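Local coordinates for protein chloride intracellular channel exc-4 (Caenorhabditis elegans, PDB 2YV9) that regulates the size of the excretory canal lumen as it grows and may insert into membranes to form chloride channels, at residues Ala223-Leu226 / Thr227-Thr231; Ala232-Ile235 / Glu236-Ala240; Met188-Tyr191 / Asp192-Met196; Asp172-Leu175 / Ser176-Ser180. All coordinates share one frame; numbering follows the deposited sequence.

All four contacts are local ones within the helical part of this GST-fold protein, apart from the mixed sheet of the thioredoxin-like N-terminal domain. Along the chain the order is interaction 4 (end of helix 155-178), interaction 3 (start of helix 190-210), interaction 1 (end of helix 219-228) and interaction 2 (helix 232-236 and the loop after it). Interaction 1 touches the other three, its centre lying about 11 Å from those of interactions 2 and 3 and about 14 Å from that of interaction 4. Interactions 2 and 4 stand farthest apart, about 24 Å between centres. Helix ends thus meet around interaction 1, and interactions 2 and 3 also meet helix 38-52, part of the segment predicted to span the membrane after insertion.

Interaction 1: Ala223-Leu226 / Thr227-Thr231; sequences AYIL and TAYRT
The backbone runs from the last turn of helix 219-228 into a type I turn, A228 to T231, with T227, A228 and Y229 donating their N-H groups to the carbonyls of A223, Y224 and I225. On one side of the helix, I225 and Y229 lie side by side and point the same way. A chi1 of -68° puts I225 CG1 beside the backbone N and leaves CG2 anti to it, so that this methyl lies over the face of the Y229 ring, 3.8 Å from I225 CG2 to the ring centroid, a CH-pi contact. I225 O lies over one face of the same ring. A tyrosine suits this place because its hydroxyl reaches on to H200, while H269 stacks on the ring.

L226 and R230 meet nearer the surface: the extended arginine brings NE to 3.4 Å from L226 CD1, and L226 CD2 lies 3.7 Å above the guanidinium plane, toward its rim. The aliphatic branches thus shield part of a charged group at the exposed position. T231 OG1 donates to T227 O at 2.7 Å, from above the carbonyl plane, while R230 N reaches T227 O from the opposite face; two donors therefore grip one carbonyl. Y224, whose hydroxyl bonds to D192, packs on helix 190-210. The arrangement is that of a helix end running into a type I turn, within the all-helical C-terminal domain of the GST fold.

Interaction 2: Ala232-Ile235 / Glu236-Ala240; sequences AAFI and ESCPA
F234 and C238 form a cysteine sulfur-aromatic contact where the short helix 232-236 gives way to a loop in the helical domain of this GST-fold protein. C238 CB, 3.2 Å from F234 O, lies over one face of the F234 ring, toward the rim. The SG of C238, anti to the backbone N (chi1 -177°), then meets F234 CZ at 3.7 Å and CE2 a little farther off. The sulfur stands 4.4 Å from the F234 ring centroid and is oblique to it, 43° off the ring normal. A small polarisable thiol fits this buried spot, where H200 and H269 also touch C238.

The backbone closes the helix in steps. E236 N donates to A232 O in a nearly straight bond, S237 N to F234 O in a weak one, and C238 N to I235 O in a long one of 3.3 Å, from above the carbonyl plane. Beyond the helix, S237 lies against W44 and M45 of helix 38-52, and its hydroxyl also bonds to Q41 there. Being short, serine can turn back on its own helix: with chi1 at 59°, S237 OG donates to A233 O at 2.7 Å, in the carbonyl plane.

Interaction 3: Met188-Tyr191 / Asp192-Met196; sequences MTEY and DCELM
T189 and D192 form a capping box at the start of helix 190-210. The D192 carboxylate bonds to the backbone of the N-cap residue: T189 N donates to D192 OD2, 2.7 Å away and fairly straight at 166°, using the anti lone pair of that oxygen. T189 OG1, as the N-cap side chain, takes a weak bond from Y191 N. Threonine and aspartate suit these places because their short side chains carry oxygen close to the amides of a helix start. A water joins the two, receiving a bond from T189 OG1 and donating to D192 OD2 at 2.6 Å, so this oxygen is held from two sources. D192 OD1 is engaged by L183 N and the hydroxyl of Y224.

Among backbone bonds, C193 N reaches T189 O and L195 N reaches Y191 O at 2.8 Å; those from E194 N to E190 O and Y191 O are weak.

Apolar contact comes from M188, bent at chi3 (75°) so that M188 CE lies 3.8 Å from C193 SG, while M188 CG packs on D192 CB at 3.8 Å.

A carboxylate also lies beside a ring: E194 runs alongside Y191, the two planes 85° apart, with E194 OE1 near Y191 CD1.

M188 and C193 face M45 of helix 38-52, Y191 packs on I123 of helix 117-140, and L195 and M196 lie against Y224 of helix 219-228.

Interaction 4: Asp172-Leu175 / Ser176-Ser180; sequences DQLL and SERKS
R178 N donates to L174 O at 2.8 Å, and E177 N to Q173 O at 3.0 Å, nearly straight at 169°. K179 N to L175 O follows at 2.9 Å and continues the helical pattern. A chi1 of 55° puts the hydroxyl of S176 between the backbone N and the carbonyl carbon, and S176 OG points back at Q173 O, though at an implausibly short and therefore doubtful 2.4 Å. K179 turns its own chain back as well, its NZ donating to S176 O at 3.1 Å.

This is the C-terminal end of helix 155-178, in the helical domain of the GST fold. K179 is the first residue to leave helical geometry and has a positive phi of 55°. A water bridges the exit, donating to both L175 O and S180 O, and so ties the last turn to the departing chain.

In the packing, R178 extends across L174: R178 NE lies 3.4 Å from L174 CD1, and L174 CD2 sits 4.0 Å above the centre of the guanidinium face. A branched leucine offers two methyls to this flat group, whose NH2 forms a salt bridge with D116 and whose NH1 bonds to L183 O. Farther out, L175, the buried member, packs on H220 and Y224 of helix 219-228.

Interaction 1: Ala223-Leu226 / Thr227-Thr231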
loop_
_atom_site.group_PDB
_atom_site.type_symbol
_atom_site.label_atom_id
_atom_site.label_comp_id
_atom_site.label_asym_id
_atom_site.label_seq_id
_atom_site.Cartn_x
_atom_site.Cartn_y
_atom_site.Cartn_z
ATOM N N ALA A 223 -10.333 18.166 -22.372
ATOM C CA ALA A 223 -10.424 17.072 -23.315
ATOM C C ALA A 223 -9.966 15.697 -22.747
ATOM O O ALA A 223 -10.528 14.644 -23.037
ATOM C CB ALA A 223 -9.634 17.369 -24.584
ATOM N N TYR A 224 -8.948 15.738 -21.912
ATOM C CA TYR A 224 -8.433 14.560 -21.238
ATOM C C TYR A 224 -9.463 14.076 -20.184
ATOM O O TYR A 224 -9.710 12.870 -20.033
ATOM C CB TYR A 224 -7.091 14.917 -20.606
ATOM C CG TYR A 224 -6.432 13.857 -19.787
ATOM C CD1 TYR A 224 -5.645 12.857 -20.372
ATOM C CD2 TYR A 224 -6.549 13.852 -18.382
ATOM C CE1 TYR A 224 -5.086 11.896 -19.637
ATOM C CE2 TYR A 224 -5.943 12.850 -17.630
ATOM C CZ TYR A 224 -5.174 11.928 -18.244
ATOM O OH TYR A 224 -4.566 10.945 -17.533
ATOM N N ILE A 225 -10.120 15.010 -19.504
ATOM C CA ILE A 225 -11.195 14.601 -18.570
ATOM C C ILE A 225 -12.340 13.948 -19.382
ATOM O O ILE A 225 -12.905 12.903 -19.020
ATOM C CB ILE A 225 -11.669 15.803 -17.752
ATOM C CG1 ILE A 225 -10.533 16.247 -16.798
ATOM C CG2 ILE A 225 -12.975 15.453 -16.970
ATOM C CD1 ILE A 225 -10.689 17.633 -16.216
ATOM N N LEU A 226 -12.700 14.555 -20.501
ATOM C CA LEU A 226 -13.666 13.919 -21.409
ATOM C C LEU A 226 -13.229 12.519 -21.832
ATOM O O LEU A 226 -14.026 11.604 -21.802
ATOM C CB LEU A 226 -13.902 14.803 -22.620
ATOM C CG LEU A 226 -14.924 14.296 -23.647
ATOM C CD1 LEU A 226 -16.274 13.820 -23.073
ATOM C CD2 LEU A 226 -15.129 15.409 -24.749
ATOM N N THR A 227 -11.958 12.366 -22.184
ATOM C CA THR A 227 -11.408 11.055 -22.464
ATOM C C THR A 227 -11.676 10.119 -21.284
ATOM O O THR A 227 -12.118 9.016 -21.475
ATOM C CB THR A 227 -9.944 11.155 -22.850
ATOM O OG1 THR A 227 -9.885 11.930 -24.065
ATOM C CG2 THR A 227 -9.356 9.798 -23.064
ATOM N N ALA A 228 -11.460 10.589 -20.062
ATOM C CA ALA A 228 -11.743 9.757 -18.884
ATOM C C ALA A 228 -13.189 9.232 -18.871
ATOM O O ALA A 228 -13.467 8.068 -18.631
ATOM C CB ALA A 228 -11.514 10.592 -17.605
ATOM N N TYR A 229 -14.083 10.163 -19.073
ATOM C CA TYR A 229 -15.533 9.938 -19.014
ATOM C C TYR A 229 -16.010 9.117 -20.210
ATOM O O TYR A 229 -17.197 8.802 -20.256
ATOM C CB TYR A 229 -16.239 11.293 -18.978
ATOM C CG TYR A 229 -15.939 12.157 -17.779
ATOM C CD1 TYR A 229 -15.395 11.609 -16.591
ATOM C CD2 TYR A 229 -16.340 13.494 -17.732
ATOM C CE1 TYR A 229 -15.176 12.431 -15.457
ATOM C CE2 TYR A 229 -16.138 14.272 -16.602
ATOM C CZ TYR A 229 -15.543 13.722 -15.477
ATOM O OH TYR A 229 -15.354 14.507 -14.357
ATOM N N ARG A 230 -15.102 8.830 -21.161
ATOM C CA ARG A 230 -15.374 7.889 -22.273
ATOM C C ARG A 230 -14.535 6.578 -22.237
ATOM O O ARG A 230 -14.612 5.753 -23.166
ATOM C CB ARG A 230 -15.205 8.599 -23.644
ATOM C CG ARG A 230 -16.161 9.758 -23.897
ATOM C CD ARG A 230 -15.750 10.492 -25.182
ATOM N NE ARG A 230 -16.646 11.579 -25.562
ATOM C CZ ARG A 230 -16.481 12.345 -26.642
ATOM N NH1 ARG A 230 -15.440 12.160 -27.450
ATOM N NH2 ARG A 230 -17.358 13.307 -26.914
ATOM N N THR A 231 -13.719 6.393 -21.179
ATOM C CA THR A 231 -12.869 5.239 -21.009
ATOM C C THR A 231 -13.577 4.290 -20.037
ATOM O O THR A 231 -13.780 4.619 -18.870
ATOM C CB THR A 231 -11.550 5.687 -20.406
ATOM O OG1 THR A 231 -10.880 6.601 -21.298
ATOM C CG2 THR A 231 -10.636 4.503 -20.082
#

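Interaction 2: Ala232-Ile235 / Glu236-Ala240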
loop_
_atom_site.group_PDB
_atom_site.type_symbol
_atom_site.label_atom_id
_atom_site.label_comp_id
_atom_site.label_asym_id
_atom_site.label_seq_id
_atom_site.Cartn_x
_atom_site.Cartn_y
_atom_site.Cartn_z
ATOM N N ALA A 232 -14.004 3.130 -20.521
ATOM C CA ALA A 232 -14.736 2.193 -19.723
ATOM C C ALA A 232 -13.991 1.888 -18.425
ATOM O O ALA A 232 -14.621 1.828 -17.386
ATOM C CB ALA A 232 -15.028 0.885 -20.537
ATOM N N ALA A 233 -12.678 1.717 -18.478
ATOM C CA ALA A 233 -11.875 1.425 -17.232
ATOM C C ALA A 233 -12.143 2.461 -16.143
ATOM O O ALA A 233 -12.241 2.132 -14.956
ATOM C CB ALA A 233 -10.394 1.366 -17.536
ATOM N N PHE A 234 -12.224 3.710 -16.546
ATOM C CA PHE A 234 -12.523 4.778 -15.609
ATOM C C PHE A 234 -13.981 4.738 -15.123
ATOM O O PHE A 234 -14.287 4.807 -13.895
ATOM C CB PHE A 234 -12.198 6.140 -16.217
ATOM C CG PHE A 234 -12.594 7.284 -15.310
ATOM C CD1 PHE A 234 -11.753 7.655 -14.253
ATOM C CD2 PHE A 234 -13.844 7.895 -15.418
ATOM C CE1 PHE A 234 -12.116 8.637 -13.399
ATOM C CE2 PHE A 234 -14.215 8.921 -14.520
ATOM C CZ PHE A 234 -13.318 9.267 -13.509
ATOM N N ILE A 235 -14.894 4.645 -16.098
ATOM C CA ILE A 235 -16.305 4.729 -15.804
ATOM C C ILE A 235 -16.698 3.616 -14.846
ATOM O O ILE A 235 -17.398 3.877 -13.829
ATOM C CB ILE A 235 -17.150 4.664 -17.070
ATOM C CG1 ILE A 235 -16.845 5.850 -17.994
ATOM C CG2 ILE A 235 -18.645 4.637 -16.724
ATOM C CD1 ILE A 235 -17.398 5.628 -19.434
ATOM N N GLU A 236 -16.261 2.400 -15.137
ATOM C CA GLU A 236 -16.714 1.236 -14.344
ATOM C C GLU A 236 -16.209 1.286 -12.899
ATOM O O GLU A 236 -16.860 0.771 -11.985
ATOM C CB GLU A 236 -16.304 -0.073 -15.022
ATOM C CG GLU A 236 -17.108 -0.342 -16.313
ATOM C CD GLU A 236 -18.603 -0.204 -16.124
ATOM O OE1 GLU A 236 -19.143 -0.923 -15.258
ATOM O OE2 GLU A 236 -19.231 0.633 -16.821
ATOM N N SER A 237 -15.067 1.927 -12.691
ATOM C CA SER A 237 -14.418 1.963 -11.372
ATOM C C SER A 237 -14.664 3.263 -10.632
ATOM O O SER A 237 -14.072 3.485 -9.584
ATOM C CB SER A 237 -12.920 1.772 -11.546
ATOM O OG SER A 237 -12.387 2.809 -12.394
ATOM N N CYS A 238 -15.500 4.136 -11.170
ATOM C CA CYS A 238 -15.627 5.498 -10.638
ATOM C C CYS A 238 -16.723 5.550 -9.576
ATOM O O CYS A 238 -17.878 5.142 -9.837
ATOM C CB CYS A 238 -15.950 6.492 -11.765
ATOM S SG CYS A 238 -16.028 8.213 -11.195
ATOM N N PRO A 239 -16.372 6.045 -8.369
ATOM C CA PRO A 239 -17.405 6.077 -7.345
ATOM C C PRO A 239 -18.418 7.139 -7.617
ATOM O O PRO A 239 -18.120 8.079 -8.315
ATOM C CB PRO A 239 -16.632 6.425 -6.083
ATOM C CG PRO A 239 -15.498 7.174 -6.546
ATOM C CD PRO A 239 -15.104 6.526 -7.854
ATOM N N ALA A 240 -19.607 7.016 -6.996
ATOM C CA ALA A 240 -20.620 8.069 -7.091
ATOM C C ALA A 240 -20.171 9.378 -6.416
ATOM O O ALA A 240 -19.339 9.385 -5.466
ATOM C CB ALA A 240 -21.978 7.574 -6.431
#

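Interaction 3: Met188-Tyr191 / Asp192-Met196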
loop_
_atom_site.group_PDB
_atom_site.type_symbol
_atom_site.label_atom_id
_atom_site.label_comp_id
_atom_site.label_asym_id
_atom_site.label_seq_id
_atom_site.Cartn_x
_atom_site.Cartn_y
_atom_site.Cartn_z
ATOM N N MET A 188 -3.930 3.960 -22.661
ATOM C CA MET A 188 -4.044 4.223 -21.214
ATOM C C MET A 188 -2.861 3.595 -20.502
ATOM O O MET A 188 -2.515 2.459 -20.782
ATOM C CB MET A 188 -5.335 3.615 -20.670
ATOM C CG MET A 188 -5.644 4.052 -19.229
ATOM S SD MET A 188 -7.116 3.259 -18.540
ATOM C CE MET A 188 -6.484 1.629 -18.208
ATOM N N THR A 189 -2.243 4.331 -19.561
ATOM C CA THR A 189 -1.143 3.822 -18.786
ATOM C C THR A 189 -1.452 3.982 -17.296
ATOM O O THR A 189 -2.454 4.585 -16.932
ATOM C CB THR A 189 0.192 4.558 -19.093
ATOM O OG1 THR A 189 0.127 5.953 -18.718
ATOM C CG2 THR A 189 0.578 4.411 -20.590
ATOM N N GLU A 190 -0.534 3.500 -16.449
ATOM C CA GLU A 190 -0.699 3.645 -15.001
ATOM C C GLU A 190 -0.845 5.123 -14.584
ATOM O O GLU A 190 -1.605 5.449 -13.653
ATOM C CB GLU A 190 0.404 2.924 -14.231
ATOM C CG GLU A 190 1.669 3.770 -13.881
ATOM C CD GLU A 190 2.691 3.793 -14.967
ATOM O OE1 GLU A 190 3.883 4.106 -14.653
ATOM O OE2 GLU A 190 2.314 3.518 -16.124
ATOM N N TYR A 191 -0.197 6.042 -15.306
ATOM C CA TYR A 191 -0.316 7.449 -14.980
ATOM C C TYR A 191 -1.736 7.982 -15.161
ATOM O O TYR A 191 -2.178 8.810 -14.380
ATOM C CB TYR A 191 0.688 8.263 -15.726
ATOM C CG TYR A 191 2.104 7.862 -15.361
ATOM C CD1 TYR A 191 2.568 7.978 -14.078
ATOM C CD2 TYR A 191 2.990 7.408 -16.345
ATOM C CE1 TYR A 191 3.865 7.644 -13.740
ATOM C CE2 TYR A 191 4.285 7.021 -16.011
ATOM C CZ TYR A 191 4.736 7.183 -14.702
ATOM O OH TYR A 191 6.025 6.864 -14.305
ATOM N N ASP A 192 -2.469 7.501 -16.173
ATOM C CA ASP A 192 -3.901 7.816 -16.311
ATOM C C ASP A 192 -4.694 7.243 -15.178
ATOM O O ASP A 192 -5.690 7.847 -14.738
ATOM C CB ASP A 192 -4.408 7.252 -17.590
ATOM C CG ASP A 192 -3.586 7.796 -18.779
ATOM O OD1 ASP A 192 -3.541 9.030 -18.964
ATOM O OD2 ASP A 192 -2.921 6.981 -19.473
ATOM N N CYS A 193 -4.270 6.063 -14.742
ATOM C CA CYS A 193 -4.963 5.352 -13.673
ATOM C C CYS A 193 -4.813 6.133 -12.344
ATOM O O CYS A 193 -5.630 5.955 -11.421
ATOM C CB CYS A 193 -4.512 3.960 -13.562
ATOM S SG CYS A 193 -4.920 2.985 -15.056
ATOM N N GLU A 194 -3.818 7.037 -12.273
ATOM C CA GLU A 194 -3.587 7.910 -11.117
ATOM C C GLU A 194 -4.179 9.317 -11.314
ATOM O O GLU A 194 -4.868 9.861 -10.443
ATOM C CB GLU A 194 -2.101 8.003 -10.835
ATOM C CG GLU A 194 -1.553 6.619 -10.480
ATOM C CD GLU A 194 -0.046 6.493 -10.588
ATOM O OE1 GLU A 194 0.632 7.499 -10.902
ATOM O OE2 GLU A 194 0.449 5.372 -10.284
ATOM N N LEU A 195 -3.914 9.913 -12.459
ATOM C CA LEU A 195 -4.383 11.307 -12.710
ATOM C C LEU A 195 -5.875 11.408 -12.951
ATOM O O LEU A 195 -6.485 12.359 -12.523
ATOM C CB LEU A 195 -3.659 11.859 -13.964
ATOM C CG LEU A 195 -3.907 13.328 -14.261
ATOM C CD1 LEU A 195 -3.564 14.197 -13.024
ATOM C CD2 LEU A 195 -3.086 13.753 -15.524
ATOM N N MET A 196 -6.487 10.489 -13.711
ATOM C CA MET A 196 -7.880 10.722 -14.064
ATOM C C MET A 196 -8.749 10.662 -12.771
ATOM O O MET A 196 -9.546 11.564 -12.527
ATOM C CB MET A 196 -8.367 9.756 -15.144
ATOM C CG MET A 196 -7.738 10.039 -16.498
ATOM S SD MET A 196 -8.248 8.729 -17.688
ATOM C CE MET A 196 -7.992 9.659 -19.242
HETATM O O HOH W 1 -0.896 7.445 -21.032
#

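Interaction 4: Asp172-Leu175 / Ser176-Ser180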
loop_
_atom_site.group_PDB
_atom_site.type_symbol
_atom_site.label_atom_id
_atom_site.label_comp_id
_atom_site.label_asym_id
_atom_site.label_seq_id
_atom_site.Cartn_x
_atom_site.Cartn_y
_atom_site.Cartn_z
ATOM N N ASP A 172 -2.463 20.962 -18.571
ATOM C CA ASP A 172 -3.023 21.439 -19.820
ATOM C C ASP A 172 -1.927 21.669 -20.855
ATOM O O ASP A 172 -2.084 21.241 -21.970
ATOM C CB ASP A 172 -3.773 22.740 -19.612
ATOM C CG ASP A 172 -4.578 23.159 -20.831
ATOM O OD1 ASP A 172 -5.531 22.474 -21.241
ATOM O OD2 ASP A 172 -4.278 24.263 -21.358
ATOM N N GLN A 173 -0.861 22.354 -20.431
ATOM C CA GLN A 173 0.259 22.706 -21.318
ATOM C C GLN A 173 0.953 21.457 -21.843
ATOM O O GLN A 173 1.241 21.357 -23.052
ATOM C CB GLN A 173 1.247 23.618 -20.579
ATOM C CG GLN A 173 0.716 25.049 -20.442
ATOM C CD GLN A 173 1.582 25.942 -19.528
ATOM O OE1 GLN A 173 2.753 26.183 -19.821
ATOM N NE2 GLN A 173 0.994 26.440 -18.424
ATOM N N LEU A 174 1.206 20.501 -20.955
ATOM C CA LEU A 174 1.795 19.218 -21.367
ATOM C C LEU A 174 0.941 18.475 -22.390
ATOM O O LEU A 174 1.428 17.949 -23.387
ATOM C CB LEU A 174 1.997 18.336 -20.141
ATOM C CG LEU A 174 2.597 16.957 -20.390
ATOM C CD1 LEU A 174 3.935 17.114 -21.174
ATOM C CD2 LEU A 174 2.779 16.236 -19.065
ATOM N N LEU A 175 -0.362 18.419 -22.159
ATOM C CA LEU A 175 -1.246 17.762 -23.073
ATOM C C LEU A 175 -1.316 18.465 -24.410
ATOM O O LEU A 175 -1.457 17.812 -25.457
ATOM C CB LEU A 175 -2.645 17.676 -22.459
ATOM C CG LEU A 175 -2.795 16.632 -21.361
ATOM C CD1 LEU A 175 -4.118 16.930 -20.550
ATOM C CD2 LEU A 175 -2.827 15.145 -21.867
ATOM N N SER A 176 -1.224 19.794 -24.384
ATOM C CA SER A 176 -1.261 20.576 -25.615
ATOM C C SER A 176 -0.030 20.285 -26.454
ATOM O O SER A 176 -0.144 20.090 -27.667
ATOM C CB SER A 176 -1.362 22.065 -25.325
ATOM O OG SER A 176 -0.322 22.482 -24.476
ATOM N N GLU A 177 1.133 20.283 -25.815
ATOM C CA GLU A 177 2.360 19.924 -26.539
ATOM C C GLU A 177 2.414 18.457 -26.985
ATOM O O GLU A 177 2.867 18.172 -28.092
ATOM C CB GLU A 177 3.635 20.373 -25.806
ATOM C CG GLU A 177 3.827 19.948 -24.363
ATOM C CD GLU A 177 4.479 21.048 -23.505
ATOM O OE1 GLU A 177 4.479 22.228 -23.926
ATOM O OE2 GLU A 177 4.978 20.740 -22.399
ATOM N N ARG A 178 1.938 17.532 -26.159
ATOM C CA ARG A 178 1.948 16.102 -26.510
ATOM C C ARG A 178 0.938 15.744 -27.599
ATOM O O ARG A 178 1.179 14.851 -28.412
ATOM C CB ARG A 178 1.723 15.231 -25.270
ATOM C CG ARG A 178 2.941 15.129 -24.420
ATOM C CD ARG A 178 2.890 14.064 -23.316
ATOM N NE ARG A 178 4.169 14.088 -22.599
ATOM C CZ ARG A 178 4.449 13.460 -21.466
ATOM N NH1 ARG A 178 3.541 12.720 -20.850
ATOM N NH2 ARG A 178 5.672 13.593 -20.932
ATOM N N LYS A 179 -0.189 16.444 -27.613
ATOM C CA LYS A 179 -1.309 16.164 -28.513
ATOM C C LYS A 179 -1.859 14.732 -28.459
ATOM O O LYS A 179 -2.506 14.263 -29.390
ATOM C CB LYS A 179 -0.919 16.566 -29.952
ATOM C CG LYS A 179 -0.395 17.984 -29.988
ATOM C CD LYS A 179 -0.095 18.485 -31.384
ATOM C CE LYS A 179 0.050 20.001 -31.389
ATOM N NZ LYS A 179 1.087 20.503 -30.428
ATOM N N SER A 180 -1.672 14.086 -27.307
ATOM C CA SER A 180 -2.067 12.705 -27.053
ATOM C C SER A 180 -3.431 12.562 -26.386
ATOM O O SER A 180 -3.879 13.471 -25.708
ATOM C CB SER A 180 -1.019 12.042 -26.142
ATOM O OG SER A 180 -0.746 12.813 -25.028
HETATM O O HOH W 2 -3.781 16.123 -25.633
#